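Local coordinates for protein EH1AB1 (Metagenome, PDB 6I8F) that hydrolyses ester bonds, probably by the mechanism shared by esterases of the alpha/beta-hydrolase fold, at residues A[43-47]-A[135-139]; A[50-55]-A[107-112]. The contacts are given in a common frame with arbitrary orientation. Residue numbers count along the deposited sequence, not the author numbering.

Contact 1. Residues A[43-47]-A[135-139]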
ATOM      1  N   HIS A  43      19.485  -5.908 -32.328  1.00 33.18           N
ATOM      2  CA  HIS A  43      18.469  -6.027 -31.283  1.00 33.97           C
ATOM      3  C   HIS A  43      18.224  -7.501 -30.939  1.00 33.44           C
ATOM      4  O   HIS A  43      18.089  -7.821 -29.768  1.00 34.65           O
ATOM      5  CB  HIS A  43      17.190  -5.254 -31.644  1.00 32.79           C
ATOM      6  CG  HIS A  43      17.365  -3.776 -31.552  1.00 31.08           C
ATOM      7  ND1 HIS A  43      17.863  -3.026 -32.603  1.00 32.17           N
ATOM      8  CD2 HIS A  43      17.161  -2.908 -30.534  1.00 32.24           C
ATOM      9  CE1 HIS A  43      17.937  -1.758 -32.246  1.00 32.42           C
ATOM     10  NE2 HIS A  43      17.505  -1.655 -30.979  1.00 32.18           N
ATOM     11  N   ALA A  44      18.200  -8.390 -31.940  1.00 34.36           N
ATOM     12  CA  ALA A  44      17.913  -9.817 -31.690  1.00 34.84           C
ATOM     13  C   ALA A  44      19.040 -10.457 -30.865  1.00 36.19           C
ATOM     14  O   ALA A  44      18.784 -11.331 -30.042  1.00 37.77           O
ATOM     15  CB  ALA A  44      17.689 -10.558 -32.981  1.00 33.62           C
ATOM     16  N   VAL A  45      20.276  -9.988 -31.071  1.00 37.74           N
ATOM     17  CA  VAL A  45      21.463 -10.494 -30.383  1.00 38.21           C
ATOM     18  C   VAL A  45      21.466  -9.994 -28.935  1.00 37.41           C
ATOM     19  O   VAL A  45      21.670 -10.772 -27.995  1.00 36.41           O
ATOM     20  CB  VAL A  45      22.751 -10.067 -31.117  1.00 41.43           C
ATOM     21  CG1 VAL A  45      24.006 -10.396 -30.319  1.00 40.99           C
ATOM     22  CG2 VAL A  45      22.822 -10.682 -32.511  1.00 42.27           C
ATOM     23  N   GLY A  46      21.299  -8.679 -28.784  1.00 34.57           N
ATOM     24  CA  GLY A  46      21.239  -8.035 -27.490  1.00 33.94           C
ATOM     25  C   GLY A  46      20.101  -8.588 -26.649  1.00 33.25           C
ATOM     26  O   GLY A  46      20.269  -8.798 -25.450  1.00 32.27           O
ATOM     27  N   ARG A  47      18.946  -8.816 -27.294  1.00 31.25           N
ATOM     28  CA  ARG A  47      17.756  -9.342 -26.637  1.00 29.34           C
ATOM     29  C   ARG A  47      18.102 -10.688 -25.991  1.00 30.08           C
ATOM     30  O   ARG A  47      17.828 -10.909 -24.824  1.00 27.01           O
ATOM     31  CB  ARG A  47      16.597  -9.473 -27.633  1.00 26.69           C
ATOM     32  CG  ARG A  47      15.416 -10.296 -27.131  1.00 25.96           C
ATOM     33  CD  ARG A  47      14.322 -10.447 -28.176  1.00 25.00           C
ATOM     34  NE  ARG A  47      13.895  -9.147 -28.660  1.00 25.80           N
ATOM     35  CZ  ARG A  47      13.602  -8.835 -29.927  1.00 26.07           C
ATOM     36  NH1 ARG A  47      13.803  -9.689 -30.922  1.00 23.43           N
ATOM     37  NH2 ARG A  47      13.088  -7.643 -30.181  1.00 25.74           N
ATOM     38  N   LEU A 135       7.295  -7.648 -29.669  1.00 19.90           N
ATOM     39  CA  LEU A 135       8.328  -6.697 -29.275  1.00 20.03           C
ATOM     40  C   LEU A 135       8.879  -5.954 -30.503  1.00 20.82           C
ATOM     41  O   LEU A 135       8.859  -6.464 -31.639  1.00 19.54           O
ATOM     42  CB  LEU A 135       9.437  -7.468 -28.551  1.00 20.25           C
ATOM     43  CG  LEU A 135       9.026  -8.229 -27.286  1.00 19.95           C
ATOM     44  CD1 LEU A 135      10.126  -9.186 -26.849  1.00 20.03           C
ATOM     45  CD2 LEU A 135       8.690  -7.271 -26.160  1.00 20.49           C
ATOM     46  N   ALA A 136       9.365  -4.734 -30.248  1.00 21.70           N
ATOM     47  CA  ALA A 136      10.176  -3.930 -31.176  1.00 22.05           C
ATOM     48  C   ALA A 136      11.624  -4.413 -31.105  1.00 22.94           C
ATOM     49  O   ALA A 136      12.026  -4.951 -30.077  1.00 23.06           O
ATOM     50  CB  ALA A 136      10.075  -2.472 -30.794  1.00 22.27           C
ATOM     51  N   PRO A 137      12.420  -4.208 -32.171  1.00 23.74           N
ATOM     52  CA  PRO A 137      12.073  -3.412 -33.343  1.00 23.55           C
ATOM     53  C   PRO A 137      11.167  -4.103 -34.373  1.00 23.62           C
ATOM     54  O   PRO A 137      10.619  -3.431 -35.234  1.00 25.73           O
ATOM     55  CB  PRO A 137      13.424  -3.069 -34.003  1.00 23.54           C
ATOM     56  CG  PRO A 137      14.349  -4.159 -33.536  1.00 23.95           C
ATOM     57  CD  PRO A 137      13.856  -4.509 -32.146  1.00 23.35           C
ATOM     58  N   GLU A 138      10.997  -5.424 -34.254  1.00 23.09           N
ATOM     59  CA  GLU A 138      10.316  -6.223 -35.257  1.00 23.00           C
ATOM     60  C   GLU A 138       8.863  -5.746 -35.376  1.00 23.17           C
ATOM     61  O   GLU A 138       8.308  -5.676 -36.473  1.00 22.81           O
ATOM     62  CB  GLU A 138      10.388  -7.713 -34.902  1.00 23.30           C
ATOM     63  CG  GLU A 138      11.791  -8.292 -34.926  1.00 24.15           C
ATOM     64  CD  GLU A 138      12.606  -8.184 -33.641  1.00 26.15           C
ATOM     65  OE1 GLU A 138      12.267  -7.359 -32.769  1.00 25.86           O
ATOM     66  OE2 GLU A 138      13.603  -8.922 -33.516  1.00 27.99           O
ATOM     67  N   HIS A 139       8.252  -5.434 -34.230  1.00 22.03           N
ATOM     68  CA  HIS A 139       6.854  -5.042 -34.157  1.00 23.23           C
ATOM     69  C   HIS A 139       6.767  -3.773 -33.313  1.00 23.79           C
ATOM     70  O   HIS A 139       6.550  -3.837 -32.094  1.00 21.91           O
ATOM     71  CB  HIS A 139       6.018  -6.199 -33.586  1.00 24.31           C
ATOM     72  CG  HIS A 139       6.312  -7.511 -34.226  1.00 25.00           C
ATOM     73  ND1 HIS A 139       5.933  -7.796 -35.523  1.00 23.52           N
ATOM     74  CD2 HIS A 139       6.976  -8.598 -33.768  1.00 26.00           C
ATOM     75  CE1 HIS A 139       6.331  -9.013 -35.833  1.00 25.49           C
ATOM     76  NE2 HIS A 139       6.973  -9.529 -34.771  1.00 25.53           N
TER
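A salt bridge and a proline contact join the first turn of helix 43-55 to the surface loop between strand 127-132 and helix 143-157 of the alpha/beta-hydrolase fold. The loop carries the Leu-Ala-Pro-Glu-His sequence seen in the hormone-sensitive-lipase family of esterases, and the helix probably belongs to the N-terminal cap found in that family. R47 reaches across with an extended side chain that bends at chi3, bringing the guanidinium edge-on to the carboxylate of E138 in a two-pronged salt bridge. E138 points sideways at its CA-CB bond, and its far end turns back to meet the arginine. R47 NE is hydrogen-bonded to V106 O, so one side chain ties the helix to two loops. One turn earlier, H43 packs against P137, with H43 CB 3.5 Å from P137 CD, while its ring stacks with that of W231 and its NE2 bonds to the W231 carbonyl. P137 follows a cis peptide bond, and the loop closes on itself through H139 N to L135 O at 2.9 Å. L135 lies beside the arginine, its CB 4.0 Å from R47 NH2. The two prongs of the bridge are equally short: R47 NH1 to E138 OE2 and R47 NH2 to E138 OE1 are both 2.7 Å.

Contact 2. Residues A[50-55]-A[107-112]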
ATOM      1  N   VAL A  50      20.670 -10.343 -22.984  1.00 29.39           N
ATOM      2  CA  VAL A  50      20.180  -9.658 -21.804  1.00 28.36           C
ATOM      3  C   VAL A  50      19.032 -10.471 -21.180  1.00 26.63           C
ATOM      4  O   VAL A  50      18.871 -10.456 -19.961  1.00 27.37           O
ATOM      5  CB  VAL A  50      19.769  -8.204 -22.090  1.00 29.56           C
ATOM      6  CG1 VAL A  50      19.166  -7.542 -20.863  1.00 30.33           C
ATOM      7  CG2 VAL A  50      20.938  -7.372 -22.588  1.00 31.49           C
ATOM      8  N   ASP A  51      18.248 -11.169 -22.009  1.00 25.21           N
ATOM      9  CA  ASP A  51      17.159 -12.012 -21.510  1.00 24.98           C
ATOM     10  C   ASP A  51      17.724 -13.110 -20.593  1.00 25.64           C
ATOM     11  O   ASP A  51      17.148 -13.377 -19.551  1.00 23.14           O
ATOM     12  CB  ASP A  51      16.301 -12.584 -22.640  1.00 23.28           C
ATOM     13  CG  ASP A  51      15.313 -11.578 -23.223  1.00 25.03           C
ATOM     14  OD1 ASP A  51      15.189 -10.469 -22.649  1.00 22.40           O
ATOM     15  OD2 ASP A  51      14.669 -11.917 -24.240  1.00 23.79           O
ATOM     16  N   LYS A  52      18.839 -13.740 -20.985  1.00 26.63           N
ATOM     17  CA  LYS A  52      19.466 -14.778 -20.159  1.00 30.75           C
ATOM     18  C   LYS A  52      19.937 -14.178 -18.827  1.00 27.61           C
ATOM     19  O   LYS A  52      19.808 -14.801 -17.811  1.00 26.38           O
ATOM     20  CB  LYS A  52      20.644 -15.438 -20.880  1.00 35.18           C
ATOM     21  CG  LYS A  52      20.249 -16.478 -21.918  1.00 42.64           C
ATOM     22  CD  LYS A  52      21.367 -16.779 -22.898  1.00 51.97           C
ATOM     23  CE  LYS A  52      20.880 -17.184 -24.274  1.00 57.38           C
ATOM     24  NZ  LYS A  52      20.613 -18.641 -24.344  1.00 62.92           N
ATOM     25  N   MET A  53      20.506 -12.976 -18.866  1.00 26.60           N
ATOM     26  CA  MET A  53      20.934 -12.278 -17.667  1.00 27.45           C
ATOM     27  C   MET A  53      19.727 -11.968 -16.769  1.00 24.95           C
ATOM     28  O   MET A  53      19.822 -12.098 -15.565  1.00 23.13           O
ATOM     29  CB  MET A  53      21.644 -10.971 -18.020  1.00 30.12           C
ATOM     30  CG  MET A  53      22.950 -11.181 -18.750  1.00 34.59           C
ATOM     31  SD  MET A  53      23.631  -9.589 -19.265  1.00 38.32           S
ATOM     32  CE  MET A  53      24.296  -9.021 -17.702  1.00 39.31           C
ATOM     33  N   SER A  54      18.605 -11.551 -17.376  1.00 22.93           N
ATOM     34  CA  SER A  54      17.384 -11.258 -16.646  1.00 22.01           C
ATOM     35  C   SER A  54      16.836 -12.536 -16.001  1.00 20.93           C
ATOM     36  O   SER A  54      16.539 -12.527 -14.824  1.00 20.48           O
ATOM     37  CB  SER A  54      16.358 -10.592 -17.504  1.00 21.61           C
ATOM     38  OG  SER A  54      16.853  -9.346 -17.953  1.00 23.01           O
ATOM     39  N   GLU A  55      16.756 -13.632 -16.763  1.00 20.72           N
ATOM     40  CA  GLU A  55      16.343 -14.917 -16.199  1.00 21.50           C
ATOM     41  C   GLU A  55      17.183 -15.274 -14.967  1.00 21.06           C
ATOM     42  O   GLU A  55      16.646 -15.741 -13.952  1.00 21.53           O
ATOM     43  CB  GLU A  55      16.512 -16.049 -17.203  1.00 22.44           C
ATOM     44  CG  GLU A  55      15.426 -16.098 -18.237  1.00 23.32           C
ATOM     45  CD  GLU A  55      15.356 -17.423 -18.971  1.00 23.63           C
ATOM     46  OE1 GLU A  55      15.346 -18.496 -18.292  1.00 23.35           O
ATOM     47  OE2 GLU A  55      15.303 -17.379 -20.212  1.00 22.52           O
ATOM     48  N   ILE A 107      12.835  -6.101 -25.070  1.00 20.79           N
ATOM     49  CA  ILE A 107      13.353  -7.337 -24.466  1.00 20.85           C
ATOM     50  C   ILE A 107      12.385  -7.805 -23.370  1.00 19.92           C
ATOM     51  O   ILE A 107      11.324  -7.213 -23.169  1.00 19.42           O
ATOM     52  CB  ILE A 107      14.776  -7.114 -23.923  1.00 21.61           C
ATOM     53  CG1 ILE A 107      14.782  -6.189 -22.700  1.00 20.90           C
ATOM     54  CG2 ILE A 107      15.698  -6.612 -25.028  1.00 22.62           C
ATOM     55  CD1 ILE A 107      16.152  -5.900 -22.164  1.00 21.73           C
ATOM     56  N   GLY A 108      12.777  -8.861 -22.655  1.00 18.51           N
ATOM     57  CA  GLY A 108      11.908  -9.521 -21.689  1.00 18.39           C
ATOM     58  C   GLY A 108      10.938 -10.465 -22.374  1.00 18.54           C
ATOM     59  O   GLY A 108      10.581 -10.294 -23.546  1.00 19.23           O
ATOM     60  N   ASN A 109      10.486 -11.465 -21.620  1.00 18.37           N
ATOM     61  CA  ASN A 109       9.501 -12.438 -22.090  1.00 18.64           C
ATOM     62  C   ASN A 109       8.935 -13.124 -20.842  1.00 18.47           C
ATOM     63  O   ASN A 109       9.238 -12.716 -19.708  1.00 18.46           O
ATOM     64  CB  ASN A 109      10.128 -13.431 -23.081  1.00 18.78           C
ATOM     65  CG  ASN A 109      11.371 -14.077 -22.510  1.00 19.72           C
ATOM     66  OD1 ASN A 109      11.328 -14.627 -21.415  1.00 20.99           O
ATOM     67  ND2 ASN A 109      12.499 -13.947 -23.194  1.00 21.09           N
ATOM     68  N   ILE A 110       8.159 -14.187 -21.039  1.00 18.37           N
ATOM     69  CA  ILE A 110       7.570 -14.898 -19.915  1.00 19.57           C
ATOM     70  C   ILE A 110       8.680 -15.434 -18.984  1.00 19.68           C
ATOM     71  O   ILE A 110       8.520 -15.404 -17.752  1.00 19.21           O
ATOM     72  CB  ILE A 110       6.581 -15.970 -20.412  1.00 20.10           C
ATOM     73  CG1 ILE A 110       5.357 -15.286 -21.038  1.00 20.99           C
ATOM     74  CG2 ILE A 110       6.186 -16.920 -19.283  1.00 20.44           C
ATOM     75  CD1 ILE A 110       4.341 -16.228 -21.657  1.00 21.75           C
ATOM     76  N   GLU A 111       9.828 -15.848 -19.542  1.00 19.25           N
ATOM     77  CA  GLU A 111      10.848 -16.513 -18.741  1.00 20.24           C
ATOM     78  C   GLU A 111      11.604 -15.520 -17.847  1.00 18.87           C
ATOM     79  O   GLU A 111      12.060 -15.907 -16.786  1.00 19.68           O
ATOM     80  CB  GLU A 111      11.862 -17.267 -19.604  1.00 22.11           C
ATOM     81  CG  GLU A 111      11.260 -18.378 -20.428  1.00 25.99           C
ATOM     82  CD  GLU A 111      10.555 -19.485 -19.663  1.00 28.11           C
ATOM     83  OE1 GLU A 111      10.814 -19.669 -18.454  1.00 33.73           O
ATOM     84  OE2 GLU A 111       9.742 -20.161 -20.289  1.00 35.32           O
ATOM     85  N   THR A 112      11.796 -14.278 -18.308  1.00 17.66           N
ATOM     86  CA  THR A 112      12.590 -13.272 -17.571  1.00 17.39           C
ATOM     87  C   THR A 112      11.881 -12.871 -16.267  1.00 16.92           C
ATOM     88  O   THR A 112      12.525 -12.364 -15.351  1.00 16.97           O
ATOM     89  CB  THR A 112      12.886 -12.049 -18.451  1.00 17.05           C
ATOM     90  OG1 THR A 112      11.651 -11.487 -18.902  1.00 16.90           O
ATOM     91  CG2 THR A 112      13.745 -12.381 -19.654  1.00 17.46           C
TER
HETATM   92  O   HOH W   1      12.589 -11.075 -25.364  1.00 27.24           O
HETATM   93  O   HOH W   2      14.834 -15.885 -22.393  1.00 31.25           O
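A buried carboxylate on helix 43-55 holds the backbone of a glycine: D51 OD1 accepts a hydrogen bond from G108 N at 2.9 Å, while water 1 donates both to D51 OD2 (2.5 Å) and to G108 O (2.8 Å). The loop follows a His-Gly-Gly-Gly sequence which, as in esterases of the hormone-sensitive-lipase type, probably forms the oxyanion hole. G108 has positive phi, and beyond it N109 folds the chain into an Asx motif, its OD1 accepting from T112 N at 3.2 Å. T112 OG1 in turn donates to N109 O at 2.8 Å. Water 2 links N109 ND2 (3.1 Å) to E55 OE2 (2.7 Å). Apolar contacts fill the gaps: V50 CG1 meets I107 CD1 at 3.7 Å, and T112 CG2 lies 3.8 Å from S54 CB. E111 turns its carboxylate to a salt bridge with R82. With G108 bound at both its amide and its carbonyl, D51 and one water give hydrogen-bonding partners to backbone polar groups that are buried beside the helix.

Overall arrangement
Both contacts lean on helix 43-55, contact 1 at its first turn and contact 2 at its last, with their centres 12 Å apart. They also meet: L135 CD1 packs 3.5 Å from G108 O, and R47 CA lies 3.8 Å from I107 CG2, so the two loops touch each other as well as the helix. Contact 1 is more peripheral, its centre about 18 Å from the chain's, against about 13 Å for contact 2. F105 and V106, leading into 107-112, are hydrogen-bonded to contact 1 through A136 and R47 NE, and follow the probable oxyanion-hole sequence serving the likely triad S175, H300 and D270. Side chains of L135 and S54 each approach bound PEG to about 4 Å.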